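Local atomic coordinates of DNA processing protein DprA (Streptococcus pneumoniae, PDB entry 3UQZ), a protein that binds single-stranded DNA cooperatively, shields it from nucleases and helps load RecA onto it during transformation. Residues 66-71 and 92-97; 110-115 and 219-224; 245-250 and 268-273. All coordinates share one frame; numbering follows the deposited sequence.

Contact 1 of 3, residues 66-71 and 92-97; sequences KEFQKF and PVLLFY
Here the C-terminal part of helix 61-69 meets strand 94-99 near one edge of the Rossmann-like sheet of DprA. Three aromatic residues carry the junction: Phe68 and Phe71 from segment 66-71, and Phe96 from the strand. The Phe68 ring leaves the helix with CG anti to the backbone N (chi1 173°), which swings it toward the strand. There Phe68 CD1 comes to 3.9 Å from Phe96 CE1. The two rings are steeply inclined, planes at 71° and centroids 6.0 Å apart. Leu94, on the same side of the strand as Phe96, adds a methyl: Leu94 CD2 lies at the edge of the Phe68 ring, 4.3 Å from Phe68 CE1.

Two backbone carbonyls approach the rim of the Phe96 ring. Phe68 O sits 3.7 Å from Phe96 CE1, near the ring plane, and Phe71 O lies in that plane, 3.7 Å from Phe96 CD1. The benzene edge, with its slightly positive hydrogens, is thus turned to the carbonyl oxygens of Phe68 and Phe71. The Phe71 side chain itself leads off elsewhere and packs on Leu169; only its CB stays near the strand, with Phe71 CB 4.1 Å from Tyr97 O.

Tyr9 of helix 5-13 meets Phe96 edge-to-face, and strand 73-75 pairs with strand 94-99 just beyond. What results is helix-on-sheet packing: a helix end set through Phe68 on Leu94 and Phe96 of a strand next to the outermost strand, 73-75, of the Rossmann-like sheet, with helix 5-13 also against that strand 94-99.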
loop_
_atom_site.group_PDB
_atom_site.type_symbol
_atom_site.label_atom_id
_atom_site.label_comp_id
_atom_site.label_asym_id
_atom_site.label_seq_id
_atom_site.Cartn_x
_atom_site.Cartn_y
_atom_site.Cartn_z
ATOM N N LYS A 66 2.808 21.281 47.060
ATOM C CA LYS A 66 4.055 21.801 46.505
ATOM C C LYS A 66 4.384 21.029 45.207
ATOM O O LYS A 66 4.717 21.649 44.197
ATOM C CB LYS A 66 5.185 21.672 47.542
ATOM C CG LYS A 66 6.425 22.484 47.217
ATOM C CD LYS A 66 7.520 22.157 48.202
ATOM C CE LYS A 66 8.890 22.329 47.593
ATOM N NZ LYS A 66 9.968 21.909 48.528
ATOM N N GLU A 67 4.256 19.685 45.251
ATOM C CA GLU A 67 4.486 18.739 44.158
ATOM C C GLU A 67 3.522 19.023 42.975
ATOM O O GLU A 67 3.978 19.201 41.836
ATOM C CB GLU A 67 4.283 17.316 44.694
ATOM C CG GLU A 67 4.908 16.219 43.860
ATOM C CD GLU A 67 4.609 14.829 44.380
ATOM O OE1 GLU A 67 4.961 14.537 45.546
ATOM O OE2 GLU A 67 4.018 14.030 43.620
ATOM N N PHE A 68 2.194 19.100 43.265
ATOM C CA PHE A 68 1.137 19.384 42.295
ATOM C C PHE A 68 1.324 20.733 41.579
ATOM O O PHE A 68 0.999 20.845 40.391
ATOM C CB PHE A 68 -0.244 19.316 42.978
ATOM C CG PHE A 68 -1.411 19.742 42.120
ATOM C CD1 PHE A 68 -1.901 18.910 41.117
ATOM C CD2 PHE A 68 -2.021 20.978 42.312
ATOM C CE1 PHE A 68 -2.980 19.306 40.321
ATOM C CE2 PHE A 68 -3.095 21.378 41.513
ATOM C CZ PHE A 68 -3.563 20.542 40.519
ATOM N N GLN A 69 1.816 21.752 42.303
ATOM C CA GLN A 69 1.985 23.102 41.766
ATOM C C GLN A 69 3.290 23.373 41.001
ATOM O O GLN A 69 3.379 24.401 40.321
ATOM C CB GLN A 69 1.698 24.160 42.845
ATOM C CG GLN A 69 0.207 24.270 43.169
ATOM C CD GLN A 69 -0.092 25.158 44.342
ATOM O OE1 GLN A 69 0.646 25.204 45.331
ATOM N NE2 GLN A 69 -1.225 25.841 44.284
ATOM N N LYS A 70 4.270 22.431 41.057
ATOM C CA LYS A 70 5.564 22.545 40.359
ATOM C C LYS A 70 5.393 22.832 38.861
ATOM O O LYS A 70 6.098 23.677 38.326
ATOM C CB LYS A 70 6.447 21.307 40.590
ATOM C CG LYS A 70 7.905 21.563 40.270
ATOM C CD LYS A 70 8.717 20.298 40.099
ATOM C CE LYS A 70 10.189 20.625 40.144
ATOM N NZ LYS A 70 11.032 19.417 40.002
ATOM N N PHE A 71 4.445 22.147 38.201
ATOM C CA PHE A 71 4.111 22.358 36.792
ATOM C C PHE A 71 2.605 22.606 36.691
ATOM O O PHE A 71 1.844 21.939 37.413
ATOM C CB PHE A 71 4.519 21.149 35.914
ATOM C CG PHE A 71 6.006 20.894 35.846
ATOM C CD1 PHE A 71 6.838 21.712 35.086
ATOM C CD2 PHE A 71 6.582 19.844 36.551
ATOM C CE1 PHE A 71 8.217 21.487 35.043
ATOM C CE2 PHE A 71 7.959 19.613 36.493
ATOM C CZ PHE A 71 8.763 20.427 35.729
ATOM N N PRO A 92 -7.410 10.708 29.520
ATOM C CA PRO A 92 -6.657 11.197 30.696
ATOM C C PRO A 92 -7.495 12.154 31.518
ATOM O O PRO A 92 -8.116 13.074 30.993
ATOM C CB PRO A 92 -5.420 11.883 30.099
ATOM C CG PRO A 92 -5.734 12.086 28.684
ATOM C CD PRO A 92 -6.690 11.004 28.266
ATOM N N VAL A 93 -7.594 11.864 32.800
ATOM C CA VAL A 93 -8.399 12.640 33.734
ATOM C C VAL A 93 -7.719 13.969 34.152
ATOM O O VAL A 93 -8.404 14.972 34.362
ATOM C CB VAL A 93 -8.856 11.719 34.883
ATOM C CG1 VAL A 93 -8.061 11.912 36.168
ATOM C CG2 VAL A 93 -10.347 11.809 35.096
ATOM N N LEU A 94 -6.373 13.980 34.199
ATOM C CA LEU A 94 -5.561 15.140 34.558
ATOM C C LEU A 94 -4.256 15.111 33.747
ATOM O O LEU A 94 -3.622 14.061 33.653
ATOM C CB LEU A 94 -5.272 15.136 36.084
ATOM C CG LEU A 94 -4.373 16.243 36.673
ATOM C CD1 LEU A 94 -5.132 17.531 36.874
ATOM C CD2 LEU A 94 -3.766 15.803 37.986
ATOM N N LEU A 95 -3.876 16.259 33.159
ATOM C CA LEU A 95 -2.649 16.424 32.369
ATOM C C LEU A 95 -1.847 17.627 32.828
ATOM O O LEU A 95 -2.377 18.737 32.901
ATOM C CB LEU A 95 -2.925 16.562 30.842
ATOM C CG LEU A 95 -3.359 15.307 30.069
ATOM C CD1 LEU A 95 -3.965 15.675 28.734
ATOM C CD2 LEU A 95 -2.206 14.349 29.873
ATOM N N PHE A 96 -0.559 17.401 33.115
ATOM C CA PHE A 96 0.397 18.440 33.471
ATOM C C PHE A 96 1.037 18.886 32.175
ATOM O O PHE A 96 1.186 18.071 31.262
ATOM C CB PHE A 96 1.467 17.916 34.421
ATOM C CG PHE A 96 0.932 17.536 35.771
ATOM C CD1 PHE A 96 0.768 18.494 36.765
ATOM C CD2 PHE A 96 0.602 16.219 36.059
ATOM C CE1 PHE A 96 0.284 18.135 38.027
ATOM C CE2 PHE A 96 0.111 15.864 37.314
ATOM C CZ PHE A 96 -0.033 16.823 38.294
ATOM N N TYR A 97 1.388 20.172 32.075
ATOM C CA TYR A 97 1.962 20.721 30.857
ATOM C C TYR A 97 3.075 21.722 31.104
ATOM O O TYR A 97 3.223 22.271 32.196
ATOM C CB TYR A 97 0.865 21.311 29.951
ATOM C CG TYR A 97 0.277 22.612 30.443
ATOM C CD1 TYR A 97 0.789 23.837 30.024
ATOM C CD2 TYR A 97 -0.821 22.620 31.302
ATOM C CE1 TYR A 97 0.253 25.037 30.475
ATOM C CE2 TYR A 97 -1.368 23.818 31.761
ATOM C CZ TYR A 97 -0.829 25.023 31.344
ATOM O OH TYR A 97 -1.385 26.203 31.773
#

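Contact 2 of 3, residues 110-115 and 219-224; sequences AVVGSR and VIVAEA. With SO4 (sulfate ion), chain D.
Three backbone hydrogen bonds zip strand 108-113 to strand 218-222 as parallel neighbours. Val112 uses both its N-H and its carbonyl: Val112 N reaches Ile220 O at 2.8 Å, nearly along the C=O axis, and Val112 O receives Ala222 N at 3.3 Å, a more bent bond. Ile220 N donates to Ala110 O at 2.7 Å, from above that carbonyl's plane.

On one face of the sheet the valines interlock. Val112 CG2, in the crowded position between backbone N and carbonyl carbon, touches Val219 CG1 at 3.7 Å and Val221 CG1 at 3.8 Å, so a single methyl bridges two residues of the partner strand. Ala110 CB closes the row against Val219 CG2. Cys234 of helix 229-239 covers this group; Val111, on the other face, packs on Val125 of helix 119-130.

Farther along, Ser114 N makes a weak bond to Glu223 O, while the Glu223 carboxylate is held by Ser118 through OE2. Arg115 N then donates to sulfate O4 at 2.9 Å, and the side chain bends at chi2, bringing Arg115 CD to 3.4 Å from sulfate O1.

An apolar core tied by N-H...O=C bonds thus runs into a turn where the backbone N-H of Arg115 holds the sulfate. The ion probably comes from the crystallisation liquor, so the chemistry implies no more than a backbone N-H beside a basic side chain that can take an anion.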
loop_
_atom_site.group_PDB
_atom_site.type_symbol
_atom_site.label_atom_id
_atom_site.label_comp_id
_atom_site.label_asym_id
_atom_site.label_seq_id
_atom_site.Cartn_x
_atom_site.Cartn_y
_atom_site.Cartn_z
ATOM N N ALA A 110 -1.199 13.062 14.316
ATOM C CA ALA A 110 -0.227 12.248 15.031
ATOM C C ALA A 110 0.790 11.641 14.032
ATOM O O ALA A 110 0.468 11.446 12.862
ATOM C CB ALA A 110 -0.934 11.147 15.793
ATOM N N VAL A 111 2.031 11.426 14.485
ATOM C CA VAL A 111 3.111 10.828 13.695
ATOM C C VAL A 111 3.798 9.793 14.583
ATOM O O VAL A 111 4.323 10.131 15.649
ATOM C CB VAL A 111 4.120 11.834 13.066
ATOM C CG1 VAL A 111 5.110 11.110 12.155
ATOM C CG2 VAL A 111 3.411 12.942 12.293
ATOM N N VAL A 112 3.723 8.520 14.177
ATOM C CA VAL A 112 4.290 7.400 14.944
ATOM C C VAL A 112 5.193 6.535 14.069
ATOM O O VAL A 112 5.049 6.537 12.846
ATOM C CB VAL A 112 3.227 6.557 15.740
ATOM C CG1 VAL A 112 2.508 7.396 16.784
ATOM C CG2 VAL A 112 2.226 5.870 14.830
ATOM N N GLY A 113 6.101 5.807 14.705
ATOM C CA GLY A 113 7.014 4.915 14.005
ATOM C C GLY A 113 8.182 4.396 14.810
ATOM O O GLY A 113 8.341 4.720 15.986
ATOM N N SER A 114 9.021 3.603 14.146
ATOM C CA SER A 114 10.199 2.913 14.679
ATOM C C SER A 114 11.123 3.782 15.509
ATOM O O SER A 114 11.484 4.880 15.086
ATOM C CB SER A 114 10.988 2.263 13.545
ATOM O OG SER A 114 11.831 1.219 14.006
ATOM N N ARG A 115 11.513 3.268 16.688
ATOM C CA ARG A 115 12.464 3.889 17.617
ATOM C C ARG A 115 13.860 3.803 16.958
ATOM O O ARG A 115 14.649 4.736 17.060
ATOM C CB ARG A 115 12.453 3.166 18.991
ATOM C CG ARG A 115 11.834 3.936 20.163
ATOM C CD ARG A 115 10.308 3.757 20.340
ATOM N NE ARG A 115 9.876 4.059 21.716
ATOM C CZ ARG A 115 8.649 4.425 22.104
ATOM N NH1 ARG A 115 7.673 4.567 21.220
ATOM N NH2 ARG A 115 8.399 4.658 23.377
ATOM N N VAL A 219 -3.625 9.669 12.157
ATOM C CA VAL A 219 -2.301 9.191 12.582
ATOM C C VAL A 219 -1.474 8.841 11.344
ATOM O O VAL A 219 -1.931 8.080 10.505
ATOM C CB VAL A 219 -2.369 7.984 13.573
ATOM C CG1 VAL A 219 -0.983 7.587 14.067
ATOM C CG2 VAL A 219 -3.284 8.273 14.758
ATOM N N ILE A 220 -0.251 9.381 11.247
ATOM C CA ILE A 220 0.700 9.102 10.173
ATOM C C ILE A 220 1.706 8.066 10.683
ATOM O O ILE A 220 2.352 8.292 11.709
ATOM C CB ILE A 220 1.383 10.393 9.632
ATOM C CG1 ILE A 220 0.373 11.318 8.917
ATOM C CG2 ILE A 220 2.578 10.056 8.711
ATOM C CD1 ILE A 220 0.889 12.754 8.654
ATOM N N VAL A 221 1.811 6.916 9.972
ATOM C CA VAL A 221 2.756 5.831 10.281
ATOM C C VAL A 221 3.882 5.791 9.276
ATOM O O VAL A 221 3.662 5.977 8.080
ATOM C CB VAL A 221 2.162 4.412 10.402
ATOM C CG1 VAL A 221 2.566 3.755 11.714
ATOM C CG2 VAL A 221 0.663 4.369 10.148
ATOM N N ALA A 222 5.073 5.470 9.765
ATOM C CA ALA A 222 6.275 5.311 8.971
ATOM C C ALA A 222 7.177 4.347 9.687
ATOM O O ALA A 222 7.449 4.507 10.880
ATOM C CB ALA A 222 6.978 6.637 8.794
ATOM N N GLU A 223 7.622 3.326 8.958
ATOM C CA GLU A 223 8.513 2.284 9.449
ATOM C C GLU A 223 7.998 1.594 10.705
ATOM O O GLU A 223 8.694 1.531 11.709
ATOM C CB GLU A 223 9.976 2.775 9.570
ATOM C CG GLU A 223 10.581 3.195 8.237
ATOM C CD GLU A 223 12.081 3.042 8.088
ATOM O OE1 GLU A 223 12.787 2.948 9.119
ATOM O OE2 GLU A 223 12.556 3.061 6.929
ATOM N N ALA A 224 6.777 1.070 10.639
ATOM C CA ALA A 224 6.191 0.308 11.730
ATOM C C ALA A 224 6.462 -1.162 11.427
ATOM O O ALA A 224 6.191 -1.626 10.318
ATOM C CB ALA A 224 4.697 0.579 11.829
HETATM S S SO4 D . 8.624 0.657 18.165
HETATM O O1 SO4 D . 8.095 1.306 19.358
HETATM O O2 SO4 D . 8.651 -0.804 18.375
HETATM O O3 SO4 D . 7.768 0.981 17.024
HETATM O O4 SO4 D . 9.976 1.129 17.904
#

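Contact 3 of 3, residues 245-250 and 268-273; sequences FAIPGS and KLVTSG
Strands 243-246 and 268-269 run parallel as the two strands of a beta-alpha-beta unit, joined through helix 257-264, at one end of the Rossmann-like sheet. Two bonds set the register. Ala246 N donates to Lys268 O at 2.8 Å, nearly along the C=O axis, and Val270 N returns one to Ala246 O at 2.9 Å, from above the carbonyl plane. Ala246 is therefore gripped through both its N-H and its C=O.

The side chain to follow is that of Phe245. Phe245 CB rests on both methyls of Val270, 3.8 Å from Val270 CG1 and slightly farther from CG2. CG turns anti to the carbonyl carbon (chi1 -52°), which lays the ring alongside the Lys268 side chain, the two pointing the same way. Phe245 CD1 then meets Val270 CG1 and, at 4.1 Å, Lys268 CB, both lying obliquely to the ring. The side chain also packs on Val276 and Glu279 of helix 273-279, with Ile220 of the neighbouring strand against it as well.

Val270 fills the space between Phe245 and Ile247: Val270 CG2 also touches Ile247 CG1 at 3.9 Å. On the other face Leu269 crosses the Pro248 ring at about a right angle, Leu269 CD2 lying 3.8 Å from Pro248 CG. The second subunit also reaches this segment pair: Ile263 of that subunit packs on Leu269, and its Gln264 NE2 bonds to Leu269 O, so the strand end belongs to the dimer contact as well. Where the paired strands part, Pro248 has no N-H to give, and Pro248 CD lies 3.3 Å from Val270 O.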
loop_
_atom_site.group_PDB
_atom_site.type_symbol
_atom_site.label_atom_id
_atom_site.label_comp_id
_atom_site.label_asym_id
_atom_site.label_seq_id
_atom_site.Cartn_x
_atom_site.Cartn_y
_atom_site.Cartn_z
ATOM N N PHE A 245 -2.804 7.022 8.098
ATOM C CA PHE A 245 -2.094 7.323 6.865
ATOM C C PHE A 245 -0.750 6.639 6.916
ATOM O O PHE A 245 0.122 7.060 7.679
ATOM C CB PHE A 245 -1.937 8.849 6.692
ATOM C CG PHE A 245 -3.219 9.631 6.812
ATOM C CD1 PHE A 245 -4.145 9.645 5.775
ATOM C CD2 PHE A 245 -3.505 10.359 7.964
ATOM C CE1 PHE A 245 -5.339 10.364 5.891
ATOM C CE2 PHE A 245 -4.706 11.075 8.082
ATOM C CZ PHE A 245 -5.614 11.068 7.045
ATOM N N ALA A 246 -0.587 5.552 6.143
ATOM C CA ALA A 246 0.653 4.786 6.160
ATOM C C ALA A 246 1.587 5.097 5.003
ATOM O O ALA A 246 1.153 5.153 3.850
ATOM C CB ALA A 246 0.352 3.304 6.239
ATOM N N ILE A 247 2.873 5.329 5.323
ATOM C CA ILE A 247 3.929 5.588 4.345
ATOM C C ILE A 247 4.538 4.227 3.959
ATOM O O ILE A 247 5.024 3.517 4.850
ATOM C CB ILE A 247 5.006 6.585 4.880
ATOM C CG1 ILE A 247 4.383 7.962 5.233
ATOM C CG2 ILE A 247 6.161 6.741 3.869
ATOM C CD1 ILE A 247 5.217 8.823 6.198
ATOM N N PRO A 248 4.502 3.832 2.659
ATOM C CA PRO A 248 5.075 2.527 2.280
ATOM C C PRO A 248 6.599 2.540 2.203
ATOM O O PRO A 248 7.228 3.597 2.244
ATOM C CB PRO A 248 4.444 2.246 0.912
ATOM C CG PRO A 248 4.185 3.598 0.334
ATOM C CD PRO A 248 3.948 4.542 1.484
ATOM N N GLY A 249 7.166 1.348 2.106
ATOM C CA GLY A 249 8.603 1.147 1.984
ATOM C C GLY A 249 8.936 -0.150 1.281
ATOM O O GLY A 249 8.057 -0.780 0.683
ATOM N N SER A 250 10.213 -0.564 1.373
ATOM C CA SER A 250 10.736 -1.803 0.806
ATOM C C SER A 250 10.058 -2.989 1.471
ATOM O O SER A 250 9.753 -2.920 2.657
ATOM C CB SER A 250 12.244 -1.883 1.034
ATOM O OG SER A 250 12.762 -3.190 0.833
ATOM N N LYS A 268 -5.013 4.303 4.627
ATOM C CA LYS A 268 -4.699 5.061 3.425
ATOM C C LYS A 268 -3.203 5.093 3.186
ATOM O O LYS A 268 -2.459 5.459 4.088
ATOM C CB LYS A 268 -5.290 6.479 3.505
ATOM C CG LYS A 268 -6.800 6.477 3.760
ATOM C CD LYS A 268 -7.635 7.057 2.620
ATOM C CE LYS A 268 -9.108 7.069 2.967
ATOM N NZ LYS A 268 -9.888 6.011 2.252
ATOM N N LEU A 269 -2.761 4.678 1.979
ATOM C CA LEU A 269 -1.357 4.719 1.576
ATOM C C LEU A 269 -1.071 6.170 1.215
ATOM O O LEU A 269 -1.816 6.751 0.421
ATOM C CB LEU A 269 -1.095 3.794 0.358
ATOM C CG LEU A 269 0.378 3.619 -0.083
ATOM C CD1 LEU A 269 0.588 2.279 -0.732
ATOM C CD2 LEU A 269 0.820 4.711 -1.036
ATOM N N VAL A 270 -0.010 6.756 1.792
ATOM C CA VAL A 270 0.351 8.156 1.521
ATOM C C VAL A 270 1.777 8.292 0.982
ATOM O O VAL A 270 2.676 7.587 1.435
ATOM C CB VAL A 270 0.025 9.149 2.689
ATOM C CG1 VAL A 270 -1.480 9.224 2.956
ATOM C CG2 VAL A 270 0.796 8.819 3.969
ATOM N N THR A 271 1.975 9.186 0.001
ATOM C CA THR A 271 3.277 9.437 -0.648
ATOM C C THR A 271 3.738 10.883 -0.449
ATOM O O THR A 271 4.911 11.192 -0.668
ATOM C CB THR A 271 3.228 9.070 -2.154
ATOM O OG1 THR A 271 2.361 9.972 -2.835
ATOM C CG2 THR A 271 2.768 7.636 -2.401
ATOM N N SER A 272 2.809 11.771 -0.060
ATOM C CA SER A 272 3.087 13.190 0.181
ATOM C C SER A 272 2.142 13.759 1.253
ATOM O O SER A 272 1.195 13.079 1.665
ATOM C CB SER A 272 2.932 13.977 -1.121
ATOM O OG SER A 272 1.635 13.813 -1.671
ATOM N N GLY A 273 2.393 15.011 1.655
ATOM C CA GLY A 273 1.550 15.753 2.583
ATOM C C GLY A 273 0.211 16.059 1.950
ATOM O O GLY A 273 -0.812 16.091 2.638
#

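All three contacts reach one mixed sheet and follow each other along the chain without overlap. Contact 1 lies toward one edge, where strand 94-99 neighbours the outermost strand 73-75; contact 3 includes strand 268-269, outermost at the other edge. Their centres are about 37 Å apart. The centre of contact 2 lies about 28 Å from that of contact 1 and about 10 Å from that of contact 3, and strands 218-222 and 243-246 join those two directly, with probable hydrogen bonds from Phe245 to Val219 and Val221. The sheet thus runs from the packing of helix 61-69, past the turn with the bound sulfate, to the subunit interface, in a protein whose dimerization is crucial for RecA loading.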